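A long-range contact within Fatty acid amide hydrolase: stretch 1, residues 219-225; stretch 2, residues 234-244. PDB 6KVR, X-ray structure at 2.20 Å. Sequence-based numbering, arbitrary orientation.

Stretch 1 219-225: LTKNPFN
Stretch 2 (234-244) SSGEGAIVGYG

Stretch 1 is extended from Leu 219 to Asn 222, with phi/psi near -107/137 at Thr 220 and -112/159 at Lys 221. A type I beta turn follows from Asn 222 to Asn 225, with Pro 223 at -72/-15 and Phe 224 at -95/-9. It is closed by Asn 225 N to Asn 222 O, 3.3 Å. Asn 222 (chi1 t) also accepts Phe 224 N at OD1, 2.9 Å.

Stretch 2 is a helix from Ser 235 on. Gly 244 leaves helical angles in a Schellman motif, at phi/psi 84/12, with its N 2.8 Å from Val 241 O.

The two run in the same sense: Thr 220 CA lies 6.6 Å from Gly 236 CA, and Pro 223 CA 5.9 Å from Ala 239 CA. No hydrogen bond joins them, so packing makes the contact.

Thr 220 (chi1 m) points toward the helix. Its CG2 is 4.0 Å from Ala 239 CB and 4.1 Å from Ser 235 O.

Pro 223, C-gamma endo, places CG 3.7 Å from Ala 239 O. Its CB meets the ring edge of Tyr 243 (chi1 t) at CD1, 4.1 Å. Phe 224 (chi1 m) brings CE2 to 4.0 Å from Gly 242 O. A CB on Gly 242 would clash with Gly 238 O.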

# COMPACT_ATOMS: atom_id res chain seq x y z
N LEU A 219 3.71 -35.67 -3.00
CA LEU A 219 3.99 -35.05 -1.71
C LEU A 219 5.47 -34.79 -1.53
O LEU A 219 6.33 -35.57 -1.97
CB LEU A 219 3.50 -35.94 -0.55
CG LEU A 219 2.06 -36.40 -0.55
CD1 LEU A 219 1.85 -37.59 0.41
CD2 LEU A 219 1.13 -35.22 -0.21
N THR A 220 5.78 -33.69 -0.84
CA THR A 220 7.15 -33.37 -0.42
C THR A 220 7.27 -33.60 1.08
O THR A 220 6.37 -33.24 1.83
CB THR A 220 7.49 -31.92 -0.80
OG1 THR A 220 7.44 -31.80 -2.23
CG2 THR A 220 8.89 -31.49 -0.30
N LYS A 221 8.38 -34.22 1.51
CA LYS A 221 8.50 -34.71 2.88
C LYS A 221 9.52 -33.92 3.69
O LYS A 221 10.44 -33.30 3.15
CB LYS A 221 8.89 -36.20 2.88
CG LYS A 221 7.76 -37.13 2.43
CD LYS A 221 6.49 -36.94 3.29
CE LYS A 221 5.53 -38.11 3.11
NZ LYS A 221 4.45 -38.10 4.12
N ASN A 222 9.37 -34.01 5.02
CA ASN A 222 10.24 -33.27 5.95
C ASN A 222 11.63 -33.90 6.03
O ASN A 222 11.74 -35.10 6.26
CB ASN A 222 9.62 -33.24 7.35
CG ASN A 222 10.29 -32.23 8.28
OD1 ASN A 222 11.52 -32.22 8.43
ND2 ASN A 222 9.48 -31.39 8.90
N PRO A 223 12.70 -33.12 5.87
CA PRO A 223 14.04 -33.74 5.87
C PRO A 223 14.52 -34.24 7.24
O PRO A 223 15.48 -35.01 7.28
CB PRO A 223 14.94 -32.61 5.32
CG PRO A 223 14.24 -31.35 5.69
CD PRO A 223 12.75 -31.67 5.61
N PHE A 224 13.89 -33.85 8.35
CA PHE A 224 14.26 -34.34 9.67
C PHE A 224 13.42 -35.52 10.13
O PHE A 224 13.75 -36.15 11.15
CB PHE A 224 14.16 -33.20 10.70
CG PHE A 224 15.23 -32.16 10.57
CD1 PHE A 224 16.45 -32.31 11.23
CD2 PHE A 224 15.04 -31.05 9.76
CE1 PHE A 224 17.45 -31.35 11.10
CE2 PHE A 224 16.03 -30.09 9.62
CZ PHE A 224 17.24 -30.24 10.29
N ASN A 225 12.36 -35.84 9.41
CA ASN A 225 11.46 -36.94 9.71
C ASN A 225 10.61 -37.13 8.48
O ASN A 225 9.67 -36.36 8.25
CB ASN A 225 10.59 -36.62 10.94
CG ASN A 225 9.63 -37.76 11.31
OD1 ASN A 225 9.18 -38.52 10.46
ND2 ASN A 225 9.32 -37.87 12.61
N SER A 234 5.25 -22.93 0.15
CA SER A 234 6.64 -23.03 -0.31
C SER A 234 7.25 -24.35 0.18
O SER A 234 8.18 -24.39 0.98
CB SER A 234 7.47 -21.82 0.14
OG SER A 234 6.76 -20.60 0.01
N SER A 235 6.68 -25.46 -0.30
CA SER A 235 6.98 -26.77 0.28
C SER A 235 8.42 -27.20 0.02
O SER A 235 9.15 -27.56 0.95
CB SER A 235 6.03 -27.82 -0.26
OG SER A 235 4.72 -27.31 -0.34
N GLY A 236 8.83 -27.19 -1.25
CA GLY A 236 10.16 -27.63 -1.60
C GLY A 236 11.24 -26.71 -1.07
O GLY A 236 12.36 -27.14 -0.83
N GLU A 237 10.92 -25.42 -0.90
CA GLU A 237 11.89 -24.49 -0.32
C GLU A 237 12.26 -24.90 1.11
O GLU A 237 13.43 -24.94 1.46
CB GLU A 237 11.37 -23.05 -0.36
CG GLU A 237 11.25 -22.54 -1.80
CD GLU A 237 12.59 -22.58 -2.51
OE1 GLU A 237 13.62 -22.38 -1.83
OE2 GLU A 237 12.62 -22.87 -3.73
N GLY A 238 11.26 -25.20 1.94
CA GLY A 238 11.55 -25.62 3.30
C GLY A 238 12.38 -26.89 3.35
O GLY A 238 13.34 -26.99 4.11
N ALA A 239 12.03 -27.87 2.52
CA ALA A 239 12.78 -29.12 2.50
C ALA A 239 14.23 -28.88 2.07
O ALA A 239 15.16 -29.33 2.74
CB ALA A 239 12.10 -30.13 1.57
N ILE A 240 14.43 -28.15 0.96
CA ILE A 240 15.78 -28.06 0.40
C ILE A 240 16.66 -27.15 1.25
O ILE A 240 17.85 -27.41 1.42
CB ILE A 240 15.74 -27.61 -1.07
CG1 ILE A 240 17.12 -27.73 -1.70
CG2 ILE A 240 15.28 -26.15 -1.20
CD1 ILE A 240 17.12 -27.51 -3.21
N VAL A 241 16.10 -26.07 1.80
CA VAL A 241 16.89 -25.22 2.67
C VAL A 241 17.21 -25.95 3.98
O VAL A 241 18.36 -26.00 4.40
CB VAL A 241 16.17 -23.87 2.91
CG1 VAL A 241 16.91 -23.01 3.93
CG2 VAL A 241 16.03 -23.11 1.59
N GLY A 242 16.19 -26.57 4.60
CA GLY A 242 16.43 -27.34 5.82
C GLY A 242 17.47 -28.44 5.66
O GLY A 242 18.20 -28.75 6.59
N TYR A 243 17.53 -29.05 4.48
CA TYR A 243 18.54 -30.04 4.14
C TYR A 243 19.89 -29.42 3.77
O TYR A 243 20.89 -30.15 3.73
CB TYR A 243 18.05 -30.90 2.98
CG TYR A 243 18.81 -32.19 2.74
CD1 TYR A 243 18.48 -33.35 3.43
CD2 TYR A 243 19.83 -32.26 1.80
CE1 TYR A 243 19.16 -34.55 3.20
CE2 TYR A 243 20.52 -33.47 1.56
CZ TYR A 243 20.17 -34.60 2.26
OH TYR A 243 20.85 -35.78 2.04
N GLY A 244 19.94 -28.13 3.46
CA GLY A 244 21.16 -27.52 2.97
C GLY A 244 21.39 -27.67 1.48
O GLY A 244 22.49 -27.38 1.01